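Side-chain contacts in putative lipase/esterase (Lactobacillus plantarum WCFS1, PDB 3BXP), which is a putative lipase/esterase of the alpha/beta-hydrolase clan that probably hydrolyses carboxylic ester bonds: residues V157-L160 with T161-F164; Q215-Q219 with H220-T224. All coordinates share one frame; numbering follows the deposited sequence.

Contact 1 (V157-L160 with T161-F164); sequences VIDL and TAGF
D159 and T161 meet through one carboxylate oxygen. Near the D159 backbone, CB lies 4.0 Å from CB of A162. CG of D159 is set anti to the backbone N (chi1 -178°), which carries the carboxylate alongside T161, at the start of 161-164. There OD1 takes two bonds. OG1 of T161 donates to OD1 of D159 at 2.6 Å, and the backbone N of T161 reaches the same OD1 at 2.9 Å. OG1 of T161 stands 35° above the carboxylate plane and N of T161 lies on the anti side, 33° out of it, both on the same face. The other oxygen, OD2, turns to K212 in a salt bridge and to Q184 in a hydrogen bond. The backbone joins in: D159 to A162 is a type I beta turn, closed by N of A162 on O of D159 at 2.9 Å. Water 1 accepts from N of F164 and probably donates to this O. Water 2 links O of L160 with N of G163. Further along, CG2 of V157 makes an apolar contact with CD2 of F164 at 3.9 Å, the two side chains crossing at about a right angle. An alanine in place of D159 would probably leave K212 without its charge partner and the T161 hydroxyl free to turn. The loop follows strand 150-154; the side chain of V157 touches the probable nucleophile elbow, and the V157 backbone is hydrogen-bonded to that of S117. A buried carboxylate with this many donors, a lysine among them, is likely to stay ionised and to pin the turn to helix 208-219.

Contact 2 (Q215-Q219 with H220-T224); sequences QAMLQ and HQVAT
The carbonyl O of A216 is gripped twice by H220. ND1 of the imidazole donates to O of A216 at 3.0 Å, and the backbone N of H220 donates to it at 3.2 Å. The two donors approach from opposite faces of the carbonyl plane. The oxygen sits at the ring edge, 20° out of the ring plane. CG of H220 lies anti to its carbonyl carbon (chi1 -72°), which folds the ring back beside the last turn of the helix. V187 and P189 pack against this histidine. Helix 208-219 ends here in a Schellman motif. Q221, with positive phi, is its C-prime residue. N of V222 bonds to O of M217 at 2.9 Å, and N of Q221 makes a weak bond to O of L218. The reversal brings V222 back over M217, a selenomethionine. The M217 chain bends at chi2 and chi3, and its CE lies against CG1 of V222; the 3.3 Å between them is shorter than usual for two carbons and may be imprecise. CB of M217 meets OG1 of T224 at 3.2 Å. That hydroxyl donates to O of V222 at 2.8 Å, from above the carbonyl plane, and so ties the loop to the first residue of strand 224-229.

Overall arrangement
Both contacts are local and partly buried, and both lie well away from the centre of the chain. Their centres are about 19 Å apart and they do not touch. Helix 208-219 relates them: contact 1 packs on it through I158 and A162 and is tied to it by N209 and K212, while contact 2 forms its C-terminal end. Contact 1 rests on a charged side chain and on water, in a loop beside the probable nucleophile elbow. Contact 2 is a helix end leading into strand 224-229, at one edge of the sheet within this chain, with backbone bonds, one imidazole and an apolar patch. Its helix also packs on the second subunit; no other chain of the assembly touches contact 1.

Contact 1 (V157-L160 with T161-F164)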
loop_
_atom_site.group_PDB
_atom_site.type_symbol
_atom_site.label_atom_id
_atom_site.label_comp_id
_atom_site.label_asym_id
_atom_site.label_seq_id
_atom_site.Cartn_x
_atom_site.Cartn_y
_atom_site.Cartn_z
ATOM N N VAL B 157 9.149 -11.924 4.008
ATOM C CA VAL B 157 9.103 -13.145 3.198
ATOM C C VAL B 157 7.760 -13.799 3.452
ATOM O O VAL B 157 7.348 -13.977 4.615
ATOM C CB VAL B 157 10.261 -14.090 3.517
ATOM C CG1 VAL B 157 10.097 -15.443 2.796
ATOM C CG2 VAL B 157 11.648 -13.423 3.228
ATOM N N ILE B 158 7.058 -14.187 2.386
ATOM C CA ILE B 158 5.708 -14.693 2.516
ATOM C C ILE B 158 5.571 -16.041 1.833
ATOM O O ILE B 158 4.887 -16.954 2.342
ATOM C CB ILE B 158 4.696 -13.709 1.868
ATOM C CG1 ILE B 158 4.617 -12.416 2.722
ATOM C CG2 ILE B 158 3.312 -14.336 1.627
ATOM C CD1 ILE B 158 4.090 -12.633 4.240
ATOM N N ASP B 159 6.170 -16.148 0.658
ATOM C CA ASP B 159 6.052 -17.383 -0.170
ATOM C C ASP B 159 7.428 -17.860 -0.583
ATOM O O ASP B 159 8.167 -17.167 -1.321
ATOM C CB ASP B 159 5.097 -17.114 -1.329
ATOM C CG ASP B 159 4.861 -18.322 -2.227
ATOM O OD1 ASP B 159 5.627 -19.305 -2.192
ATOM O OD2 ASP B 159 3.891 -18.240 -3.041
ATOM N N LEU B 160 7.807 -19.023 -0.039
ATOM C CA LEU B 160 9.150 -19.571 -0.198
ATOM C C LEU B 160 9.418 -20.086 -1.599
ATOM O O LEU B 160 10.512 -20.571 -1.874
ATOM C CB LEU B 160 9.443 -20.677 0.851
ATOM C CG LEU B 160 9.350 -20.249 2.315
ATOM C CD1 LEU B 160 9.740 -21.424 3.234
ATOM C CD2 LEU B 160 10.240 -19.053 2.587
ATOM N N THR B 161 8.419 -19.944 -2.475
ATOM C CA THR B 161 8.575 -20.260 -3.884
ATOM C C THR B 161 8.681 -19.008 -4.746
ATOM O O THR B 161 8.874 -19.100 -5.942
ATOM C CB THR B 161 7.415 -21.094 -4.438
ATOM O OG1 THR B 161 6.237 -20.274 -4.545
ATOM C CG2 THR B 161 7.128 -22.370 -3.573
ATOM N N ALA B 162 8.587 -17.837 -4.134
ATOM C CA ALA B 162 8.454 -16.571 -4.874
ATOM C C ALA B 162 9.785 -15.817 -5.144
ATOM O O ALA B 162 9.789 -14.629 -5.501
ATOM C CB ALA B 162 7.438 -15.651 -4.165
ATOM N N GLY B 163 10.919 -16.487 -4.976
ATOM C CA GLY B 163 12.204 -15.865 -5.293
ATOM C C GLY B 163 13.231 -15.901 -4.185
ATOM O O GLY B 163 14.441 -15.869 -4.449
ATOM N N PHE B 164 12.761 -15.876 -2.944
ATOM C CA PHE B 164 13.626 -16.128 -1.804
ATOM C C PHE B 164 13.058 -17.264 -1.008
ATOM O O PHE B 164 11.902 -17.159 -0.569
ATOM C CB PHE B 164 13.769 -14.924 -0.849
ATOM C CG PHE B 164 14.620 -15.258 0.337
ATOM C CD1 PHE B 164 15.983 -15.061 0.286
ATOM C CD2 PHE B 164 14.069 -15.879 1.460
ATOM C CE1 PHE B 164 16.790 -15.436 1.353
ATOM C CE2 PHE B 164 14.875 -16.260 2.526
ATOM C CZ PHE B 164 16.225 -16.034 2.468
HETATM O O HOH W 1 10.280 -15.272 -1.374
HETATM O O HOH W 2 11.843 -19.076 -4.176
#

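Contact 2 (Q215-Q219 with H220-T224)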
loop_
_atom_site.group_PDB
_atom_site.type_symbol
_atom_site.label_atom_id
_atom_site.label_comp_id
_atom_site.label_asym_id
_atom_site.label_seq_id
_atom_site.Cartn_x
_atom_site.Cartn_y
_atom_site.Cartn_z
ATOM N N GLN B 215 -3.139 -9.576 -1.008
ATOM C CA GLN B 215 -4.216 -10.053 -1.852
ATOM C C GLN B 215 -5.129 -10.964 -1.071
ATOM O O GLN B 215 -6.341 -10.838 -1.090
ATOM C CB GLN B 215 -3.641 -10.778 -3.067
ATOM C CG GLN B 215 -4.654 -11.539 -3.916
ATOM C CD GLN B 215 -4.964 -12.940 -3.404
ATOM O OE1 GLN B 215 -4.075 -13.667 -2.948
ATOM N NE2 GLN B 215 -6.230 -13.319 -3.478
ATOM N N ALA B 216 -4.514 -11.885 -0.345
ATOM C CA ALA B 216 -5.273 -12.971 0.323
ATOM C C ALA B 216 -6.071 -12.404 1.479
ATOM O O ALA B 216 -7.194 -12.820 1.738
ATOM C CB ALA B 216 -4.290 -14.072 0.850
HETATM N N MSE B 217 -5.462 -11.464 2.197
HETATM C CA MSE B 217 -6.156 -10.838 3.292
HETATM C C MSE B 217 -7.368 -10.079 2.819
HETATM O O MSE B 217 -8.447 -10.164 3.456
HETATM C CB MSE B 217 -5.234 -9.863 4.039
HETATM C CG MSE B 217 -4.179 -10.542 4.815
HETATM SE SE MSE B 217 -4.729 -11.429 6.446
HETATM C CE MSE B 217 -4.455 -9.961 7.629
ATOM N N LEU B 218 -7.189 -9.323 1.732
ATOM C CA LEU B 218 -8.264 -8.521 1.182
ATOM C C LEU B 218 -9.321 -9.460 0.618
ATOM O O LEU B 218 -10.522 -9.163 0.670
ATOM C CB LEU B 218 -7.768 -7.564 0.073
ATOM C CG LEU B 218 -6.892 -6.367 0.433
ATOM C CD1 LEU B 218 -6.211 -5.778 -0.834
ATOM C CD2 LEU B 218 -7.706 -5.323 1.153
ATOM N N GLN B 219 -8.902 -10.580 0.058
ATOM C CA GLN B 219 -9.868 -11.545 -0.487
ATOM C C GLN B 219 -10.832 -12.072 0.618
ATOM O O GLN B 219 -12.033 -12.271 0.398
ATOM C CB GLN B 219 -9.115 -12.688 -1.185
ATOM C CG GLN B 219 -9.985 -13.776 -1.853
ATOM C CD GLN B 219 -10.888 -13.252 -2.982
ATOM O OE1 GLN B 219 -10.475 -12.450 -3.836
ATOM N NE2 GLN B 219 -12.128 -13.738 -3.005
ATOM N N HIS B 220 -10.307 -12.225 1.811
ATOM C CA HIS B 220 -11.048 -12.762 2.955
ATOM C C HIS B 220 -11.559 -11.646 3.850
ATOM O O HIS B 220 -12.063 -11.894 4.954
ATOM C CB HIS B 220 -10.155 -13.727 3.725
ATOM C CG HIS B 220 -9.922 -15.017 2.999
ATOM N ND1 HIS B 220 -8.749 -15.314 2.342
ATOM C CD2 HIS B 220 -10.738 -16.082 2.812
ATOM C CE1 HIS B 220 -8.860 -16.496 1.765
ATOM N NE2 HIS B 220 -10.050 -16.983 2.036
ATOM N N GLN B 221 -11.446 -10.440 3.324
ATOM C CA GLN B 221 -11.919 -9.201 3.963
ATOM C C GLN B 221 -11.432 -9.011 5.380
ATOM O O GLN B 221 -12.159 -8.513 6.252
ATOM C CB GLN B 221 -13.436 -9.121 3.897
ATOM C CG GLN B 221 -13.927 -8.951 2.486
ATOM C CD GLN B 221 -15.397 -8.640 2.410
ATOM O OE1 GLN B 221 -16.204 -9.196 3.160
ATOM N NE2 GLN B 221 -15.762 -7.749 1.493
ATOM N N VAL B 222 -10.179 -9.363 5.610
ATOM C CA VAL B 222 -9.550 -9.119 6.896
ATOM C C VAL B 222 -9.055 -7.700 6.899
ATOM O O VAL B 222 -8.494 -7.252 5.902
ATOM C CB VAL B 222 -8.410 -10.104 7.179
ATOM C CG1 VAL B 222 -7.670 -9.716 8.458
ATOM C CG2 VAL B 222 -8.940 -11.511 7.228
ATOM N N ALA B 223 -9.231 -7.003 8.024
ATOM C CA ALA B 223 -8.718 -5.644 8.150
ATOM C C ALA B 223 -7.218 -5.586 7.847
ATOM O O ALA B 223 -6.388 -6.242 8.496
ATOM C CB ALA B 223 -8.957 -5.072 9.505
ATOM N N THR B 224 -6.860 -4.752 6.888
ATOM C CA THR B 224 -5.495 -4.751 6.371
ATOM C C THR B 224 -5.141 -3.342 5.876
ATOM O O THR B 224 -5.958 -2.679 5.218
ATOM C CB THR B 224 -5.321 -5.736 5.182
ATOM O OG1 THR B 224 -5.720 -7.047 5.562
ATOM C CG2 THR B 224 -3.861 -5.803 4.679
#